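Local coordinates for protein regulator of nonsense transcripts 2 (Homo sapiens, PDB 4CEK) that probably acts as a factor in nonsense-mediated mRNA decay and carries three MIF4G domains, of which this is the second, at residues G196-H201 against I250-T255; N232-C237 against R262-S267; H236-L241 against T255-C260. All blocks are in the same frame, centred on the assembly; numbering follows the deposited sequence.

Interaction 1: G196-H201 against I250-T255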
loop_
_atom_site.group_PDB
_atom_site.type_symbol
_atom_site.label_atom_id
_atom_site.label_comp_id
_atom_site.label_asym_id
_atom_site.label_seq_id
_atom_site.Cartn_x
_atom_site.Cartn_y
_atom_site.Cartn_z
ATOM N N GLY A 196 3.899 -9.587 4.981
ATOM C CA GLY A 196 3.822 -10.340 6.240
ATOM C C GLY A 196 2.583 -9.991 7.046
ATOM O O GLY A 196 1.915 -10.861 7.585
ATOM N N ASP A 197 2.222 -8.721 7.068
ATOM C CA ASP A 197 1.017 -8.288 7.798
ATOM C C ASP A 197 -0.248 -8.795 7.084
ATOM O O ASP A 197 -1.203 -9.258 7.738
ATOM C CB ASP A 197 1.030 -6.785 7.912
ATOM C CG ASP A 197 0.261 -6.284 9.083
ATOM O OD1 ASP A 197 -0.049 -7.055 9.990
ATOM O OD2 ASP A 197 -0.073 -5.100 9.065
ATOM N N PHE A 198 -0.217 -8.811 5.740
ATOM C CA PHE A 198 -1.294 -9.385 4.967
ATOM C C PHE A 198 -1.514 -10.847 5.332
ATOM O O PHE A 198 -2.633 -11.234 5.649
ATOM C CB PHE A 198 -1.031 -9.241 3.471
ATOM C CG PHE A 198 -2.121 -9.820 2.602
ATOM C CD1 PHE A 198 -3.279 -9.107 2.354
ATOM C CD2 PHE A 198 -2.010 -11.078 2.075
ATOM C CE1 PHE A 198 -4.281 -9.623 1.539
ATOM C CE2 PHE A 198 -3.015 -11.630 1.282
ATOM C CZ PHE A 198 -4.152 -10.884 1.014
ATOM N N ARG A 199 -0.447 -11.634 5.313
ATOM C CA ARG A 199 -0.479 -13.066 5.694
ATOM C C ARG A 199 -1.078 -13.240 7.065
ATOM O O ARG A 199 -1.975 -14.050 7.270
ATOM C CB ARG A 199 0.926 -13.617 5.743
ATOM C CG ARG A 199 1.231 -14.809 4.874
ATOM C CD ARG A 199 2.740 -15.105 4.918
ATOM N NE ARG A 199 3.413 -14.509 3.783
ATOM C CZ ARG A 199 4.498 -13.733 3.808
ATOM N NH1 ARG A 199 5.142 -13.454 4.922
ATOM N NH2 ARG A 199 4.960 -13.262 2.649
ATOM N N PHE A 200 -0.593 -12.448 7.998
ATOM C CA PHE A 200 -1.127 -12.421 9.362
ATOM C C PHE A 200 -2.649 -12.167 9.404
ATOM O O PHE A 200 -3.386 -12.946 10.014
ATOM C CB PHE A 200 -0.350 -11.362 10.163
ATOM C CG PHE A 200 -0.770 -11.247 11.576
ATOM C CD1 PHE A 200 -0.435 -12.237 12.494
ATOM C CD2 PHE A 200 -1.508 -10.139 12.009
ATOM C CE1 PHE A 200 -0.844 -12.135 13.820
ATOM C CE2 PHE A 200 -1.923 -10.028 13.331
ATOM C CZ PHE A 200 -1.591 -11.027 14.238
ATOM N N HIS A 201 -3.120 -11.125 8.707
ATOM C CA HIS A 201 -4.561 -10.834 8.610
ATOM C C HIS A 201 -5.386 -11.917 7.975
ATOM O O HIS A 201 -6.532 -12.122 8.366
ATOM C CB HIS A 201 -4.828 -9.552 7.836
ATOM C CG HIS A 201 -4.311 -8.306 8.514
ATOM N ND1 HIS A 201 -4.384 -8.125 9.832
ATOM C CD2 HIS A 201 -3.716 -7.166 7.992
ATOM C CE1 HIS A 201 -3.860 -6.929 10.154
ATOM N NE2 HIS A 201 -3.446 -6.343 9.027
ATOM N N ILE A 250 -13.641 -11.526 2.397
ATOM C CA ILE A 250 -14.481 -10.961 1.343
ATOM C C ILE A 250 -14.284 -9.457 1.380
ATOM O O ILE A 250 -14.090 -8.863 0.319
ATOM C CB ILE A 250 -16.004 -11.291 1.513
ATOM C CG1 ILE A 250 -16.329 -12.770 1.228
ATOM C CG2 ILE A 250 -16.835 -10.483 0.549
ATOM C CD1 ILE A 250 -17.654 -13.238 1.842
ATOM N N GLU A 251 -14.296 -8.836 2.568
ATOM C CA GLU A 251 -14.123 -7.378 2.631
ATOM C C GLU A 251 -12.727 -6.929 2.215
ATOM O O GLU A 251 -12.575 -5.978 1.437
ATOM C CB GLU A 251 -14.430 -6.794 3.981
ATOM C CG GLU A 251 -15.635 -7.379 4.664
ATOM C CD GLU A 251 -16.119 -6.523 5.822
ATOM O OE1 GLU A 251 -16.086 -5.255 5.672
ATOM O OE2 GLU A 251 -16.524 -7.135 6.862
ATOM N N MET A 252 -11.711 -7.606 2.721
ATOM C CA MET A 252 -10.317 -7.325 2.310
ATOM C C MET A 252 -10.215 -7.399 0.801
ATOM O O MET A 252 -9.636 -6.525 0.173
ATOM C CB MET A 252 -9.336 -8.312 2.961
ATOM C CG MET A 252 -9.261 -8.220 4.496
ATOM S SD MET A 252 -8.212 -9.527 5.204
ATOM C CE MET A 252 -6.670 -9.104 4.403
ATOM N N ALA A 253 -10.805 -8.435 0.225
ATOM C CA ALA A 253 -10.845 -8.606 -1.235
ATOM C C ALA A 253 -11.461 -7.424 -1.979
ATOM O O ALA A 253 -10.951 -7.026 -3.042
ATOM C CB ALA A 253 -11.636 -9.850 -1.603
ATOM N N CYS A 254 -12.583 -6.929 -1.456
ATOM C CA CYS A 254 -13.383 -5.892 -2.099
ATOM C C CYS A 254 -12.691 -4.570 -1.945
ATOM O O CYS A 254 -12.657 -3.772 -2.900
ATOM C CB CYS A 254 -14.852 -5.836 -1.538
ATOM S SG CYS A 254 -15.861 -7.317 -1.983
ATOM N N THR A 255 -12.125 -4.321 -0.760
ATOM C CA THR A 255 -11.191 -3.178 -0.580
ATOM C C THR A 255 -10.008 -3.232 -1.564
ATOM O O THR A 255 -9.700 -2.235 -2.242
ATOM C CB THR A 255 -10.640 -3.114 0.819
ATOM O OG1 THR A 255 -11.722 -3.233 1.750
ATOM C CG2 THR A 255 -9.889 -1.784 1.023
#
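His201 touches Met252 across the contact, and its backbone N is held by Asp197 O one turn back on helix 185-203, at 2.8 Å. The same carbonyl oxygen lies over one face of the His201 ring, 3.1 Å above its plane and toward the rim. The ring nitrogen His201 NE2 is hydrogen-bonded to Thr216 OG1, so the imidazole is tied to helix 210-225. Across the contact it is His201 CB, not the ring, that meets the second helix.

The contact itself is apolar and small, with 127 Å² buried. It depends on one methyl group. Met252 CE approaches Phe198 CE1 to 3.8 Å and His201 CB to 3.9 Å. It also lies 4.0 Å from Phe198 CD1, so it reaches two neighbouring ring carbons obliquely. The methionine chain leaves its helix with CG anti to the carbonyl carbon, runs extended through chi2, and then bends at chi3 (61°). This last bend places the methyl in the angle between the phenylalanine and the histidine. Phe198 has CG anti to the backbone N (chi1 -180°), which carries its ring out to the methyl. All three residues are buried. The backbones stay well apart: the nearest CA atoms, of His201 and Met252, are 9.2 Å from each other.

Other helices close the region. Phe198 rests on Val217 of helix 210-225 and on Cys237 and Leu241 of helix 231-243. Leu241 also touches Met252, so helix 231-243 bridges the two segments. The contact joins helix 185-203 to helix 247-266, with helices 210-225 and 231-243 between them in sequence, within the stack of antiparallel helical hairpins of the HEAT-like MIF4G fold.

Interaction 2: N232-C237 against R262-S267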
loop_
_atom_site.group_PDB
_atom_site.type_symbol
_atom_site.label_atom_id
_atom_site.label_comp_id
_atom_site.label_asym_id
_atom_site.label_seq_id
_atom_site.Cartn_x
_atom_site.Cartn_y
_atom_site.Cartn_z
ATOM N N ASN A 232 1.451 -9.910 -10.466
ATOM C CA ASN A 232 1.488 -11.292 -9.978
ATOM C C ASN A 232 1.462 -11.354 -8.459
ATOM O O ASN A 232 0.764 -12.183 -7.913
ATOM C CB ASN A 232 2.720 -11.996 -10.544
ATOM C CG ASN A 232 2.682 -13.498 -10.345
ATOM O OD1 ASN A 232 1.798 -14.156 -10.852
ATOM N ND2 ASN A 232 3.676 -14.049 -9.638
ATOM N N ASP A 233 2.193 -10.475 -7.768
ATOM C CA ASP A 233 2.128 -10.372 -6.282
ATOM C C ASP A 233 0.730 -10.152 -5.751
ATOM O O ASP A 233 0.262 -10.810 -4.809
ATOM C CB ASP A 233 2.876 -9.126 -5.781
ATOM C CG ASP A 233 4.339 -9.352 -5.509
ATOM O OD1 ASP A 233 4.678 -10.407 -4.922
ATOM O OD2 ASP A 233 5.134 -8.435 -5.845
ATOM N N THR A 234 0.084 -9.130 -6.297
ATOM C CA THR A 234 -1.208 -8.724 -5.810
ATOM C C THR A 234 -2.325 -9.691 -6.260
ATOM O O THR A 234 -3.282 -9.895 -5.532
ATOM C CB THR A 234 -1.480 -7.301 -6.274
ATOM O OG1 THR A 234 -0.375 -6.486 -5.836
ATOM C CG2 THR A 234 -2.844 -6.791 -5.714
ATOM N N LEU A 235 -2.202 -10.271 -7.450
ATOM C CA LEU A 235 -3.089 -11.373 -7.830
ATOM C C LEU A 235 -2.979 -12.573 -6.896
ATOM O O LEU A 235 -3.979 -13.251 -6.640
ATOM C CB LEU A 235 -2.854 -11.819 -9.272
ATOM C CG LEU A 235 -3.420 -10.813 -10.290
ATOM C CD1 LEU A 235 -2.917 -11.079 -11.711
ATOM C CD2 LEU A 235 -4.929 -10.856 -10.228
ATOM N N HIS A 236 -1.781 -12.844 -6.376
ATOM C CA HIS A 236 -1.675 -13.900 -5.382
ATOM C C HIS A 236 -2.401 -13.546 -4.099
ATOM O O HIS A 236 -3.060 -14.396 -3.476
ATOM C CB HIS A 236 -0.246 -14.265 -5.090
ATOM C CG HIS A 236 -0.137 -15.232 -3.964
ATOM N ND1 HIS A 236 0.128 -14.843 -2.697
ATOM C CD2 HIS A 236 -0.403 -16.612 -3.919
ATOM C CE1 HIS A 236 0.102 -15.939 -1.894
ATOM N NE2 HIS A 236 -0.235 -17.010 -2.647
ATOM N N CYS A 237 -2.314 -12.287 -3.691
ATOM C CA CYS A 237 -3.088 -11.809 -2.583
ATOM C C CYS A 237 -4.560 -12.095 -2.769
ATOM O O CYS A 237 -5.219 -12.602 -1.886
ATOM C CB CYS A 237 -2.865 -10.299 -2.400
ATOM S SG CYS A 237 -1.251 -9.919 -1.689
ATOM N N ARG A 262 -9.147 -1.964 -11.172
ATOM C CA ARG A 262 -9.221 -1.480 -12.547
ATOM C C ARG A 262 -7.866 -1.488 -13.193
ATOM O O ARG A 262 -7.759 -1.839 -14.362
ATOM C CB ARG A 262 -9.836 -0.089 -12.643
ATOM C CG ARG A 262 -11.350 -0.108 -12.571
ATOM C CD ARG A 262 -11.872 1.239 -12.111
ATOM N NE ARG A 262 -13.320 1.322 -12.194
ATOM C CZ ARG A 262 -14.033 2.411 -11.919
ATOM N NH1 ARG A 262 -13.433 3.543 -11.536
ATOM N NH2 ARG A 262 -15.358 2.366 -12.034
ATOM N N PHE A 263 -6.841 -1.098 -12.440
ATOM C CA PHE A 263 -5.460 -1.179 -12.924
ATOM C C PHE A 263 -5.151 -2.593 -13.379
ATOM O O PHE A 263 -4.635 -2.809 -14.483
ATOM C CB PHE A 263 -4.483 -0.703 -11.833
ATOM C CG PHE A 263 -3.020 -0.822 -12.213
ATOM C CD1 PHE A 263 -2.399 0.165 -12.944
ATOM C CD2 PHE A 263 -2.257 -1.912 -11.781
ATOM C CE1 PHE A 263 -1.037 0.059 -13.278
ATOM C CE2 PHE A 263 -0.903 -2.037 -12.121
ATOM C CZ PHE A 263 -0.289 -1.051 -12.866
ATOM N N LEU A 264 -5.532 -3.568 -12.565
ATOM C CA LEU A 264 -5.281 -4.960 -12.914
ATOM C C LEU A 264 -6.110 -5.436 -14.080
ATOM O O LEU A 264 -5.615 -6.188 -14.954
ATOM C CB LEU A 264 -5.538 -5.861 -11.734
ATOM C CG LEU A 264 -4.615 -5.757 -10.503
ATOM C CD1 LEU A 264 -5.228 -6.589 -9.382
ATOM C CD2 LEU A 264 -3.165 -6.195 -10.769
ATOM N N PHE A 265 -7.387 -5.045 -14.090
ATOM C CA PHE A 265 -8.317 -5.517 -15.131
ATOM C C PHE A 265 -7.949 -4.865 -16.470
ATOM O O PHE A 265 -7.925 -5.511 -17.479
ATOM C CB PHE A 265 -9.784 -5.240 -14.731
ATOM C CG PHE A 265 -10.793 -5.795 -15.689
ATOM C CD1 PHE A 265 -11.216 -7.094 -15.581
ATOM C CD2 PHE A 265 -11.314 -5.012 -16.695
ATOM C CE1 PHE A 265 -12.150 -7.627 -16.473
ATOM C CE2 PHE A 265 -12.261 -5.531 -17.592
ATOM C CZ PHE A 265 -12.670 -6.848 -17.482
ATOM N N ARG A 266 -7.607 -3.594 -16.460
ATOM C CA ARG A 266 -7.310 -2.888 -17.699
ATOM C C ARG A 266 -5.923 -3.198 -18.307
ATOM O O ARG A 266 -5.748 -3.170 -19.522
ATOM C CB ARG A 266 -7.513 -1.389 -17.482
ATOM C CG ARG A 266 -8.977 -1.071 -17.258
ATOM C CD ARG A 266 -9.210 0.359 -16.847
ATOM N NE ARG A 266 -10.631 0.568 -16.566
ATOM C CZ ARG A 266 -11.171 1.696 -16.088
ATOM N NH1 ARG A 266 -10.416 2.758 -15.807
ATOM N NH2 ARG A 266 -12.481 1.744 -15.871
ATOM N N SER A 267 -4.952 -3.509 -17.463
ATOM C CA SER A 267 -3.608 -3.831 -17.917
ATOM C C SER A 267 -3.609 -5.148 -18.692
ATOM O O SER A 267 -4.137 -6.153 -18.216
ATOM C CB SER A 267 -2.666 -3.898 -16.704
ATOM O OG SER A 267 -2.648 -2.648 -16.022
#
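Leu235 and Leu264 mark the closest backbone approach, with their CA atoms 8.5 Å apart. Both segments are helical. Segment 232-237 is the early part of helix 231-243, and segment 262-267 holds the last turn of helix 247-266 and the residue after it, Ser267. The two helices follow each other in the chain as a helical hairpin of the MIF4G domain. The second helix is kinked at 262-263, where the backbone N atoms lack bonds to the preceding turn. Ser267 is the first residue to leave helical angles.

One leucine makes the contact, and 120 Å² is buried. Leu264 CD1 faces two residues of the first helix. It lies 4.4 Å from Leu235 CD2 and equally far from Thr234 CG2. These are loose van der Waals distances. Thr234 turns CG2 anti to its own N (its OG1 torsion is -55°), which sends the methyl toward the leucine. The hydroxyl is used elsewhere: Thr234 OG1 is hydrogen-bonded to Thr224 OG1 of helix 210-225. The threonine therefore serves two helices with its two branches. Leu235 also touches Arg273 and Leu277, so helix 268-287 also borders the contact. Lys231 packs on Leu264 from the first helix.

At the end of the second helix Phe263 O takes two bonds. It accepts from Ser267 N at 3.1 Å and from Ser267 OG at a short 2.5 Å, from opposite faces of its plane. The hydroxyl is tilted 28° from that plane. Ser267 OG also sits over the centre of the Phe263 ring, 4.0 Å above it.

Interaction 3: H236-L241 against T255-C260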
loop_
_atom_site.group_PDB
_atom_site.type_symbol
_atom_site.label_atom_id
_atom_site.label_comp_id
_atom_site.label_asym_id
_atom_site.label_seq_id
_atom_site.Cartn_x
_atom_site.Cartn_y
_atom_site.Cartn_z
ATOM N N HIS A 236 -1.781 -12.844 -6.376
ATOM C CA HIS A 236 -1.675 -13.900 -5.382
ATOM C C HIS A 236 -2.401 -13.546 -4.099
ATOM O O HIS A 236 -3.060 -14.396 -3.476
ATOM C CB HIS A 236 -0.246 -14.265 -5.090
ATOM C CG HIS A 236 -0.137 -15.232 -3.964
ATOM N ND1 HIS A 236 0.128 -14.843 -2.697
ATOM C CD2 HIS A 236 -0.403 -16.612 -3.919
ATOM C CE1 HIS A 236 0.102 -15.939 -1.894
ATOM N NE2 HIS A 236 -0.235 -17.010 -2.647
ATOM N N CYS A 237 -2.314 -12.287 -3.691
ATOM C CA CYS A 237 -3.088 -11.809 -2.583
ATOM C C CYS A 237 -4.560 -12.095 -2.769
ATOM O O CYS A 237 -5.219 -12.602 -1.886
ATOM C CB CYS A 237 -2.865 -10.299 -2.400
ATOM S SG CYS A 237 -1.251 -9.919 -1.689
ATOM N N LEU A 238 -5.068 -11.769 -3.941
ATOM C CA LEU A 238 -6.473 -11.937 -4.224
ATOM C C LEU A 238 -6.862 -13.400 -4.237
ATOM O O LEU A 238 -7.853 -13.793 -3.615
ATOM C CB LEU A 238 -6.761 -11.285 -5.571
ATOM C CG LEU A 238 -8.167 -11.259 -6.097
ATOM C CD1 LEU A 238 -9.147 -10.826 -5.012
ATOM C CD2 LEU A 238 -8.126 -10.333 -7.313
ATOM N N LYS A 239 -6.073 -14.220 -4.923
ATOM C CA LYS A 239 -6.277 -15.669 -4.904
ATOM C C LYS A 239 -6.291 -16.269 -3.508
ATOM O O LYS A 239 -7.112 -17.122 -3.243
ATOM C CB LYS A 239 -5.213 -16.341 -5.746
ATOM C CG LYS A 239 -5.207 -17.846 -5.710
ATOM C CD LYS A 239 -4.196 -18.345 -6.745
ATOM C CE LYS A 239 -3.367 -19.537 -6.269
ATOM N NZ LYS A 239 -2.211 -19.770 -7.185
ATOM N N MET A 240 -5.422 -15.811 -2.600
ATOM C CA MET A 240 -5.464 -16.312 -1.210
ATOM C C MET A 240 -6.765 -16.005 -0.491
ATOM O O MET A 240 -7.248 -16.792 0.330
ATOM C CB MET A 240 -4.313 -15.752 -0.362
ATOM C CG MET A 240 -2.966 -16.379 -0.681
ATOM S SD MET A 240 -3.002 -18.192 -0.882
ATOM C CE MET A 240 -3.332 -18.682 0.828
ATOM N N LEU A 241 -7.289 -14.818 -0.738
ATOM C CA LEU A 241 -8.531 -14.406 -0.124
ATOM C C LEU A 241 -9.706 -15.236 -0.730
ATOM O O LEU A 241 -10.618 -15.547 -0.031
ATOM C CB LEU A 241 -8.735 -12.908 -0.340
ATOM C CG LEU A 241 -7.815 -11.933 0.403
ATOM C CD1 LEU A 241 -8.077 -10.519 -0.042
ATOM C CD2 LEU A 241 -7.974 -12.026 1.931
ATOM N N THR A 255 -12.125 -4.321 -0.760
ATOM C CA THR A 255 -11.191 -3.178 -0.580
ATOM C C THR A 255 -10.008 -3.232 -1.564
ATOM O O THR A 255 -9.700 -2.235 -2.242
ATOM C CB THR A 255 -10.640 -3.114 0.819
ATOM O OG1 THR A 255 -11.722 -3.233 1.750
ATOM C CG2 THR A 255 -9.889 -1.784 1.023
ATOM N N LEU A 256 -9.381 -4.401 -1.691
ATOM C CA LEU A 256 -8.255 -4.522 -2.615
ATOM C C LEU A 256 -8.702 -4.142 -4.003
ATOM O O LEU A 256 -8.027 -3.347 -4.677
ATOM C CB LEU A 256 -7.659 -5.952 -2.624
ATOM C CG LEU A 256 -6.415 -6.235 -3.488
ATOM C CD1 LEU A 256 -5.300 -5.263 -3.095
ATOM C CD2 LEU A 256 -5.954 -7.662 -3.283
ATOM N N LEU A 257 -9.832 -4.697 -4.448
ATOM C CA LEU A 257 -10.300 -4.437 -5.839
ATOM C C LEU A 257 -10.764 -2.980 -6.087
ATOM O O LEU A 257 -10.571 -2.439 -7.164
ATOM C CB LEU A 257 -11.388 -5.439 -6.250
ATOM C CG LEU A 257 -10.976 -6.909 -6.349
ATOM C CD1 LEU A 257 -12.185 -7.881 -6.290
ATOM C CD2 LEU A 257 -10.188 -7.046 -7.628
ATOM N N GLU A 258 -11.335 -2.337 -5.084
ATOM C CA GLU A 258 -11.641 -0.914 -5.178
ATOM C C GLU A 258 -10.371 -0.056 -5.344
ATOM O O GLU A 258 -10.390 0.977 -6.009
ATOM C CB GLU A 258 -12.351 -0.419 -3.930
ATOM C CG GLU A 258 -13.822 -0.774 -3.746
ATOM C CD GLU A 258 -14.340 -0.208 -2.418
ATOM O OE1 GLU A 258 -13.966 0.954 -2.097
ATOM O OE2 GLU A 258 -15.069 -0.920 -1.676
ATOM N N THR A 259 -9.279 -0.484 -4.716
ATOM C CA THR A 259 -8.052 0.278 -4.714
ATOM C C THR A 259 -7.328 0.062 -6.046
ATOM O O THR A 259 -6.879 1.011 -6.619
ATOM C CB THR A 259 -7.164 -0.084 -3.488
ATOM O OG1 THR A 259 -7.929 -0.005 -2.267
ATOM C CG2 THR A 259 -5.948 0.860 -3.374
ATOM N N CYS A 260 -7.194 -1.168 -6.543
ATOM C CA CYS A 260 -6.369 -1.424 -7.760
ATOM C C CYS A 260 -6.940 -2.395 -8.764
ATOM O O CYS A 260 -6.258 -2.719 -9.721
ATOM C CB CYS A 260 -4.974 -1.937 -7.392
ATOM S SG CYS A 260 -4.886 -3.605 -6.646
#
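Leu238 CD2 meets Leu257 CD2 at 3.9 Å, methyl to methyl, and the two side chains cross at about a right angle. Leu256 supplies the second point of contact. Its CD2 packs 4.2 Å from Cys237 CB and 4.3 Å from Leu238 N. Leu256 thus lies against the backbone of the opposite helix, between two successive residues. Its CG is anti to the backbone N (chi1 -177°), which directs the branch across the gap. All four residues are buried, and no hydrogen bond crosses the contact.

The next shell surrounds these leucines. Leu238 also rests on Leu277, and Leu257 on Leu278 and Met281, all of helix 268-287. Leu256 touches Val217 of helix 210-225. The contact is therefore bordered by helices on both of these flanks.

Further out, Thr259 sits on the far side of the second helix. Its OG1 gives a 2.8 Å bond to Thr255 O, one turn back, from 38° above the carbonyl plane. Thr259 N reaches the same oxygen from the opposite face. Thr259 O in turn is hydrogen-bonded to Lys225 NZ.

The axes of segments 236-241 and 255-260 come within 11.3 Å of each other and run nearly antiparallel, at 155°. Two consecutive antiparallel helices, joined by a short turn and packed through leucines, form the helical hairpin typical of MIF4G and other HEAT-like folds.

Overall arrangement
All three contacts use helix 247-266. Interaction 1 takes its early part, interaction 3 its middle and interaction 2 its end. On the other side, interactions 2 and 3 share helix 231-243, whereas interaction 1 uses helix 185-203. The centres of interactions 1 and 3, and of 2 and 3, are about 8 Å apart, and those of 1 and 2 about 15 Å. Interaction 3 thus links the other two. Phe198 CZ lies 3.5 Å from Cys237 O, and Thr234 CG2 lies 3.9 Å from Cys260 SG. Along the chain the segments of interaction 1 alternate with those of 2 and 3. Together they join helices 185-203, 231-243 and 247-266 within the buried interior of the MIF4G domain.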